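Local coordinates for glycinin A3B4 subunit (PDB 2D5F), which serves as an 11S globulin seed storage protein of soybean, a two-cupin subunit that assembles into hexamers and probably supplies nitrogen and carbon to the germinating seedling, at the interface of chains A and B and the interface of chains A and C. Numbering follows the deposited sequence. Chains: chain A/B/C, glycinin A3B4 subunit.

Contact 1: the interface of chains A and B. Residues chain A 353, 355, 357, 449-451; chain B 324-326.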
loop_
_atom_site.group_PDB
_atom_site.type_symbol
_atom_site.label_atom_id
_atom_site.label_comp_id
_atom_site.label_asym_id
_atom_site.label_seq_id
_atom_site.Cartn_x
_atom_site.Cartn_y
_atom_site.Cartn_z
ATOM N N THR A 353 -17.589 -17.154 -4.889
ATOM C CA THR A 353 -16.209 -16.754 -5.111
ATOM C C THR A 353 -15.451 -16.628 -3.798
ATOM O O THR A 353 -15.976 -16.117 -2.810
ATOM C CB THR A 353 -16.158 -15.402 -5.858
ATOM O OG1 THR A 353 -16.837 -15.534 -7.116
ATOM C CG2 THR A 353 -14.715 -14.973 -6.111
ATOM N N ASN A 355 -11.774 -15.193 -2.599
ATOM C CA ASN A 355 -10.566 -14.482 -2.997
ATOM C C ASN A 355 -10.019 -13.667 -1.827
ATOM O O ASN A 355 -10.501 -13.787 -0.694
ATOM C CB ASN A 355 -10.859 -13.564 -4.188
ATOM C CG ASN A 355 -12.011 -12.609 -3.922
ATOM O OD1 ASN A 355 -12.179 -12.106 -2.812
ATOM N ND2 ASN A 355 -12.802 -12.342 -4.951
ATOM N N LEU A 357 -10.523 -10.833 -0.862
ATOM C CA LEU A 357 -11.499 -9.987 -0.176
ATOM C C LEU A 357 -12.216 -10.763 0.922
ATOM O O LEU A 357 -12.803 -10.176 1.828
ATOM C CB LEU A 357 -12.532 -9.420 -1.157
ATOM C CG LEU A 357 -12.126 -8.153 -1.919
ATOM C CD1 LEU A 357 -11.020 -8.474 -2.911
ATOM C CD2 LEU A 357 -13.337 -7.581 -2.644
ATOM N N ASN A 449 -7.228 -12.332 -6.852
ATOM C CA ASN A 449 -8.525 -11.715 -7.121
ATOM C C ASN A 449 -8.890 -11.881 -8.606
ATOM O O ASN A 449 -9.041 -10.900 -9.334
ATOM C CB ASN A 449 -8.489 -10.227 -6.738
ATOM C CG ASN A 449 -9.878 -9.595 -6.690
ATOM O OD1 ASN A 449 -10.890 -10.289 -6.593
ATOM N ND2 ASN A 449 -9.925 -8.271 -6.738
ATOM N N ALA A 450 -9.023 -13.135 -9.035
ATOM C CA ALA A 450 -9.366 -13.466 -10.416
ATOM C C ALA A 450 -10.684 -12.824 -10.805
ATOM O O ALA A 450 -11.659 -12.869 -10.049
ATOM C CB ALA A 450 -9.456 -14.983 -10.586
ATOM N N VAL A 451 -10.709 -12.218 -11.985
ATOM C CA VAL A 451 -11.907 -11.556 -12.486
ATOM C C VAL A 451 -12.371 -12.239 -13.770
ATOM O O VAL A 451 -11.558 -12.576 -14.621
ATOM C CB VAL A 451 -11.627 -10.062 -12.780
ATOM C CG1 VAL A 451 -12.798 -9.440 -13.508
ATOM C CG2 VAL A 451 -11.365 -9.321 -11.472
ATOM N N GLU B 324 -17.797 -10.246 -8.406
ATOM C CA GLU B 324 -16.990 -11.264 -7.738
ATOM C C GLU B 324 -16.189 -10.782 -6.538
ATOM O O GLU B 324 -15.843 -11.572 -5.660
ATOM C CB GLU B 324 -16.044 -11.908 -8.746
ATOM C CG GLU B 324 -16.763 -12.565 -9.900
ATOM C CD GLU B 324 -15.829 -12.895 -11.037
ATOM O OE1 GLU B 324 -15.139 -11.968 -11.519
ATOM O OE2 GLU B 324 -15.790 -14.073 -11.447
ATOM N N ASN B 325 -15.892 -9.491 -6.498
ATOM C CA ASN B 325 -15.115 -8.952 -5.396
ATOM C C ASN B 325 -15.844 -7.871 -4.601
ATOM O O ASN B 325 -16.697 -8.176 -3.760
ATOM C CB ASN B 325 -13.777 -8.412 -5.920
ATOM C CG ASN B 325 -13.930 -7.600 -7.190
ATOM O OD1 ASN B 325 -14.251 -8.138 -8.248
ATOM N ND2 ASN B 325 -13.702 -6.296 -7.093
ATOM N N ILE B 326 -15.491 -6.614 -4.872
ATOM C CA ILE B 326 -16.073 -5.462 -4.185
ATOM C C ILE B 326 -17.569 -5.572 -3.904
ATOM O O ILE B 326 -18.008 -5.436 -2.761
ATOM C CB ILE B 326 -15.815 -4.160 -4.980
ATOM C CG1 ILE B 326 -16.636 -3.010 -4.387
ATOM C CG2 ILE B 326 -16.158 -4.367 -6.440
ATOM C CD1 ILE B 326 -16.285 -2.677 -2.952
HETATM O O HOH W 1 -13.424 -15.514 -10.310
#

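Contact 2: the interface of chains A and C. Residues chain A 9, 42, 387-389, 426; chain C 64, 153-156.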
loop_
_atom_site.group_PDB
_atom_site.type_symbol
_atom_site.label_atom_id
_atom_site.label_comp_id
_atom_site.label_asym_id
_atom_site.label_seq_id
_atom_site.Cartn_x
_atom_site.Cartn_y
_atom_site.Cartn_z
ATOM N N CYS A 9 1.428 -22.710 -23.597
ATOM C CA CYS A 9 -0.023 -22.605 -23.644
ATOM C C CYS A 9 -0.603 -22.611 -25.050
ATOM O O CYS A 9 -1.818 -22.493 -25.231
ATOM C CB CYS A 9 -0.485 -21.352 -22.914
ATOM S SG CYS A 9 -0.259 -21.397 -21.111
ATOM N N CYS A 42 1.033 -25.504 -18.785
ATOM C CA CYS A 42 0.582 -24.192 -19.245
ATOM C C CYS A 42 0.036 -23.383 -18.065
ATOM O O CYS A 42 0.280 -22.187 -17.955
ATOM C CB CYS A 42 -0.502 -24.332 -20.323
ATOM S SG CYS A 42 -1.541 -22.839 -20.484
ATOM N N ASN A 387 -7.667 -12.283 -15.917
ATOM C CA ASN A 387 -6.317 -12.293 -15.343
ATOM C C ASN A 387 -5.781 -13.570 -14.686
ATOM O O ASN A 387 -4.959 -13.486 -13.771
ATOM C CB ASN A 387 -6.233 -11.171 -14.301
ATOM C CG ASN A 387 -7.224 -11.362 -13.158
ATOM O OD1 ASN A 387 -7.153 -10.678 -12.130
ATOM N ND2 ASN A 387 -8.161 -12.285 -13.335
ATOM N N ALA A 388 -6.211 -14.742 -15.135
ATOM C CA ALA A 388 -5.720 -15.955 -14.497
ATOM C C ALA A 388 -6.047 -17.241 -15.233
ATOM O O ALA A 388 -7.043 -17.322 -15.942
ATOM C CB ALA A 388 -6.280 -16.040 -13.077
ATOM N N ASN A 389 -5.190 -18.240 -15.051
ATOM C CA ASN A 389 -5.418 -19.552 -15.622
ATOM C C ASN A 389 -6.339 -20.197 -14.598
ATOM O O ASN A 389 -6.311 -19.821 -13.424
ATOM C CB ASN A 389 -4.120 -20.354 -15.719
ATOM C CG ASN A 389 -3.234 -19.898 -16.863
ATOM O OD1 ASN A 389 -3.716 -19.640 -17.969
ATOM N ND2 ASN A 389 -1.930 -19.816 -16.611
ATOM N N GLN A 426 -6.094 -18.798 -19.269
ATOM C CA GLN A 426 -6.489 -17.406 -19.199
ATOM C C GLN A 426 -7.027 -16.908 -20.542
ATOM O O GLN A 426 -6.435 -17.170 -21.597
ATOM C CB GLN A 426 -5.283 -16.565 -18.785
ATOM C CG GLN A 426 -5.472 -15.053 -18.896
ATOM C CD GLN A 426 -4.204 -14.300 -18.522
ATOM O OE1 GLN A 426 -3.114 -14.878 -18.506
ATOM N NE2 GLN A 426 -4.337 -13.003 -18.236
ATOM N N PRO C 64 -4.729 -11.131 -23.467
ATOM C CA PRO C 64 -4.234 -11.432 -22.118
ATOM C C PRO C 64 -3.074 -10.588 -21.596
ATOM O O PRO C 64 -2.327 -11.025 -20.719
ATOM C CB PRO C 64 -3.864 -12.906 -22.220
ATOM C CG PRO C 64 -3.322 -12.991 -23.622
ATOM C CD PRO C 64 -4.341 -12.195 -24.414
ATOM N N ASN C 153 1.104 -9.998 -15.958
ATOM C CA ASN C 153 -0.295 -10.438 -15.910
ATOM C C ASN C 153 -0.608 -11.501 -16.959
ATOM O O ASN C 153 -1.627 -12.191 -16.869
ATOM C CB ASN C 153 -1.239 -9.257 -16.138
ATOM C CG ASN C 153 -1.521 -9.014 -17.613
ATOM O OD1 ASN C 153 -2.128 -9.846 -18.294
ATOM N ND2 ASN C 153 -1.077 -7.874 -18.114
ATOM N N ASN C 154 0.238 -11.608 -17.975
ATOM C CA ASN C 154 0.024 -12.593 -19.021
ATOM C C ASN C 154 0.526 -13.938 -18.497
ATOM O O ASN C 154 1.725 -14.157 -18.403
ATOM C CB ASN C 154 0.789 -12.187 -20.286
ATOM C CG ASN C 154 0.648 -13.202 -21.408
ATOM O OD1 ASN C 154 -0.215 -14.084 -21.367
ATOM N ND2 ASN C 154 1.492 -13.075 -22.420
ATOM N N GLN C 155 -0.399 -14.828 -18.144
ATOM C CA GLN C 155 -0.015 -16.133 -17.613
ATOM C C GLN C 155 -0.039 -17.247 -18.660
ATOM O O GLN C 155 0.088 -18.425 -18.323
ATOM C CB GLN C 155 -0.916 -16.507 -16.433
ATOM C CG GLN C 155 -1.089 -15.399 -15.412
ATOM C CD GLN C 155 -1.810 -15.862 -14.165
ATOM O OE1 GLN C 155 -2.776 -16.611 -14.235
ATOM N NE2 GLN C 155 -1.344 -15.405 -13.010
ATOM N N LEU C 156 -0.208 -16.876 -19.927
ATOM C CA LEU C 156 -0.216 -17.864 -21.006
ATOM C C LEU C 156 1.240 -18.057 -21.432
ATOM O O LEU C 156 1.981 -18.821 -20.817
ATOM C CB LEU C 156 -1.073 -17.366 -22.174
ATOM C CG LEU C 156 -2.564 -17.203 -21.850
ATOM C CD1 LEU C 156 -3.314 -16.645 -23.048
ATOM C CD2 LEU C 156 -3.143 -18.554 -21.451
HETATM O O HOH W 2 1.990 -20.334 -18.499
HETATM O O HOH W 3 -2.613 -12.275 -14.153
#

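Contact 3: the interface of chains A and C. Residues chain A 460-462, 482-483; chain C 87, 109-112.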
loop_
_atom_site.group_PDB
_atom_site.type_symbol
_atom_site.label_atom_id
_atom_site.label_comp_id
_atom_site.label_asym_id
_atom_site.label_seq_id
_atom_site.Cartn_x
_atom_site.Cartn_y
_atom_site.Cartn_z
ATOM N N ARG A 460 -24.465 -6.156 -23.279
ATOM C CA ARG A 460 -25.127 -5.029 -22.630
ATOM C C ARG A 460 -24.262 -3.765 -22.583
ATOM O O ARG A 460 -24.780 -2.650 -22.661
ATOM C CB ARG A 460 -25.579 -5.415 -21.213
ATOM C CG ARG A 460 -26.638 -6.526 -21.174
ATOM C CD ARG A 460 -27.382 -6.553 -19.847
ATOM N NE ARG A 460 -26.532 -6.947 -18.725
ATOM C CZ ARG A 460 -26.305 -8.208 -18.361
ATOM N NH1 ARG A 460 -25.513 -8.466 -17.329
ATOM N NH2 ARG A 460 -26.880 -9.209 -19.016
ATOM N N ALA A 461 -22.947 -3.944 -22.494
ATOM C CA ALA A 461 -22.019 -2.819 -22.426
ATOM C C ALA A 461 -21.687 -2.165 -23.766
ATOM O O ALA A 461 -21.214 -1.025 -23.801
ATOM C CB ALA A 461 -20.727 -3.266 -21.750
ATOM N N ILE A 462 -21.923 -2.883 -24.862
ATOM C CA ILE A 462 -21.609 -2.371 -26.194
ATOM C C ILE A 462 -22.812 -1.730 -26.884
ATOM O O ILE A 462 -23.921 -2.257 -26.828
ATOM C CB ILE A 462 -21.057 -3.505 -27.077
ATOM C CG1 ILE A 462 -19.809 -4.096 -26.422
ATOM C CG2 ILE A 462 -20.739 -2.993 -28.476
ATOM C CD1 ILE A 462 -19.267 -5.318 -27.131
ATOM N N LYS A 482 -29.664 -7.870 -25.678
ATOM C CA LYS A 482 -29.480 -6.977 -24.543
ATOM C C LYS A 482 -30.498 -7.010 -23.413
ATOM O O LYS A 482 -30.122 -7.119 -22.246
ATOM C CB LYS A 482 -29.384 -5.529 -25.025
ATOM C CG LYS A 482 -28.132 -5.176 -25.794
ATOM C CD LYS A 482 -27.965 -3.669 -25.789
ATOM C CE LYS A 482 -26.645 -3.249 -26.378
ATOM N NZ LYS A 482 -26.344 -1.836 -26.033
ATOM N N TYR A 483 -31.778 -6.916 -23.752
ATOM C CA TYR A 483 -32.821 -6.848 -22.737
ATOM C C TYR A 483 -33.723 -8.054 -22.487
ATOM O O TYR A 483 -34.545 -8.014 -21.574
ATOM C CB TYR A 483 -33.689 -5.622 -23.025
ATOM C CG TYR A 483 -32.875 -4.394 -23.380
ATOM C CD1 TYR A 483 -32.052 -3.780 -22.433
ATOM C CD2 TYR A 483 -32.904 -3.862 -24.670
ATOM C CE1 TYR A 483 -31.276 -2.663 -22.762
ATOM C CE2 TYR A 483 -32.129 -2.747 -25.012
ATOM C CZ TYR A 483 -31.318 -2.153 -24.051
ATOM O OH TYR A 483 -30.550 -1.055 -24.377
ATOM N N GLU C 87 -24.545 0.165 -17.211
ATOM C CA GLU C 87 -24.588 0.892 -18.477
ATOM C C GLU C 87 -24.999 2.333 -18.160
ATOM O O GLU C 87 -26.187 2.642 -18.120
ATOM C CB GLU C 87 -25.620 0.250 -19.413
ATOM C CG GLU C 87 -25.146 -0.981 -20.197
ATOM C CD GLU C 87 -24.300 -1.955 -19.391
ATOM O OE1 GLU C 87 -23.059 -1.883 -19.485
ATOM O OE2 GLU C 87 -24.869 -2.793 -18.666
ATOM N N ASP C 109 -31.746 2.231 -26.018
ATOM C CA ASP C 109 -30.435 1.617 -25.892
ATOM C C ASP C 109 -29.663 2.173 -24.700
ATOM O O ASP C 109 -29.921 3.280 -24.226
ATOM C CB ASP C 109 -29.594 1.817 -27.153
ATOM C CG ASP C 109 -28.402 0.860 -27.210
ATOM O OD1 ASP C 109 -27.317 1.267 -27.669
ATOM O OD2 ASP C 109 -28.561 -0.313 -26.799
ATOM N N SER C 110 -28.715 1.376 -24.227
ATOM C CA SER C 110 -27.858 1.749 -23.114
ATOM C C SER C 110 -26.549 0.986 -23.272
ATOM O O SER C 110 -26.532 -0.162 -23.722
ATOM C CB SER C 110 -28.516 1.394 -21.782
ATOM O OG SER C 110 -28.778 0.009 -21.703
ATOM N N HIS C 111 -25.448 1.635 -22.927
ATOM C CA HIS C 111 -24.142 1.012 -23.040
ATOM C C HIS C 111 -23.154 1.754 -22.161
ATOM O O HIS C 111 -23.465 2.821 -21.627
ATOM C CB HIS C 111 -23.677 1.018 -24.503
ATOM C CG HIS C 111 -23.695 2.373 -25.145
ATOM N ND1 HIS C 111 -22.781 3.358 -24.837
ATOM C CD2 HIS C 111 -24.506 2.898 -26.095
ATOM C CE1 HIS C 111 -23.025 4.428 -25.571
ATOM N NE2 HIS C 111 -24.066 4.176 -26.343
ATOM N N GLN C 112 -21.964 1.194 -22.001
ATOM C CA GLN C 112 -20.960 1.846 -21.174
ATOM C C GLN C 112 -20.392 3.113 -21.807
ATOM O O GLN C 112 -20.631 3.400 -22.974
ATOM C CB GLN C 112 -19.861 0.848 -20.812
ATOM C CG GLN C 112 -20.279 -0.010 -19.639
ATOM C CD GLN C 112 -19.274 -1.067 -19.271
ATOM O OE1 GLN C 112 -18.073 -0.910 -19.495
ATOM N NE2 GLN C 112 -19.755 -2.150 -18.681
HETATM O O HOH W 4 -27.467 -2.403 -21.929
HETATM O O HOH W 5 -25.993 -4.697 -17.352
#

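Contact 1: the interface of chains A and B
A:Asn355 meets the main chain of B:Glu324 where a cupin of one 11S globulin subunit touches the start of the basic chain of another, just past the Asn-Gly site at which this family is cleaved. Among the polar contacts, a direct hydrogen bond of 3.2 Å runs from A:Asn355 ND2 to B:Glu324 O, bent (136° at the hydrogen) and coming from above the carbonyl plane. A:Asn355 OD1 takes the amide N-H of A:Leu357 at 2.9 Å, and this second bond fixes which way round the amide sits. An alanine here would probably leave the carbonyl of B:Glu324 without its donor and free the backbone turn at A:Leu357. Water supplies a further link: water 1 lies 3.0 Å from B:Glu324 OE2, a carboxylate oxygen, and also meets A:Ala450 O. Van der Waals contacts flank these bonds. The methyl CG2 of A:Thr353, anti to the backbone N (OG1 at chi1 -59°), rests 3.6 Å from B:Glu324 O. On the other flank A:Leu357 CD2 makes an apolar contact of 3.4 Å with B:Asn325 CB, while the amide of A:Asn449 crosses that side chain nearly at a right angle. B:Asn325 is poorly ordered, so the details of its fit are doubtful.

Contact 2: the interface of chains A and C
Head-to-tail contacts between cupins, typical of 11S globulin trimers, are illustrated by the loop C:Asn153 to C:Leu156 docking on A:Asn389 and A:Gln426 in loops of the C-terminal cupin. The side chain of A:Gln426 is extended, with CG anti to the backbone N (chi1 170°), and its terminal amide binds backbone groups on either side of C:Asn154. OE1 receives the N-H of C:Gln155 at 2.7 Å, in the carbonyl plane, while NE2 donates to C:Asn153 O at 3.1 Å with the acceptor in the amide plane. One bond accepted and one donated fix the rotation of the amide. C:Gln155 answers in kind: its OE1 accepts A:Asn389 N at 3.0 Å, the donor arriving nearly end-on to the C=O. The two side chains run past each other in opposite directions, and A:Asn389 ND2 reaches C:Gln155 O at 3.0 Å from above the carbonyl plane. A:Asn389 is steadied from behind, because OD1 takes A:Gln426 N at 2.8 Å. Beside this network C:Leu156 lays CD2 4.0 Å from A:Gln426 CB. Its CA lies 3.5 Å from SG of A:Cys9, which is disulfide-bonded to A:Cys42. Water 2 joins A:Cys42 O to the carbonyls of C:Gln155 and C:Leu156; water 3 joins A:Asn387 O to C:Asn153 O.

Contact 3: the interface of chains A and C
Two helices of chain A, 455-461 and 475-483, bring their C-terminal ends against strand 109-111 of chain C and the loop residues C:Glu87 and C:Gln112. The first helix presents A:Ala461 O, which accepts the backbone N-H of C:Gln112 at 3.0 Å. The methyl of A:Ala461 lies alongside the amide end of C:Gln112, with CB 3.6 Å from CD. From the second helix the extended chain of A:Lys482 reaches across C:Asp109 at about a right angle. Its ammonium NZ forms a salt bridge of 2.8 Å with C:Asp109 OD2, on the syn side of the carboxylate. The same NZ donates to C:Ser110 O at 2.9 Å and, within its own chain, to A:Ile462 O at 2.6 Å. With three oxygens gripping it, the ammonium ties both helix ends to the strand, and the nearby carboxylate would be expected to favour its charged form. A:Tyr483 has CB of A:Lys482 over the centre of one ring face, while its hydroxyl OH lies 3.1 Å from C:Ser110 N, a strongly bent and at best weak hydrogen bond; C:Ser110 OG sits in plane at the ring edge. Water 4 joins A:Arg460 O to both oxygens of C:Ser110. Bent at chi2 (42°), C:Glu87 turns its carboxylate towards A:Arg460 and A:Ala461, and water 5, in the guanidinium plane, bridges A:Arg460 NE to C:Glu87 OE2 (2.6 Å from the water). The site fastens the helical tail of one subunit to its neighbour and probably helps to hold the trimer together.

The C-alpha centres of contact 1 lie about 17 Å from contact 2 and about 23 Å from contact 3, while contacts 2 and 3 are about 28 Å apart. The C-terminal cupin of chain A contributes to each: strand 452-454 leads from the loop of contact 1 directly into helix 455-461 of contact 3. Contacts 2 and 3 both engage the N-terminal cupin of chain C, as within a trimer, whereas the two-fold A-B interface of contact 1 probably pairs trimers into the hexamer. Within each subunit the Cys85-Cys327 disulfide links the neighbourhoods of Glu87 and Ile326, which may relate the two types of interface.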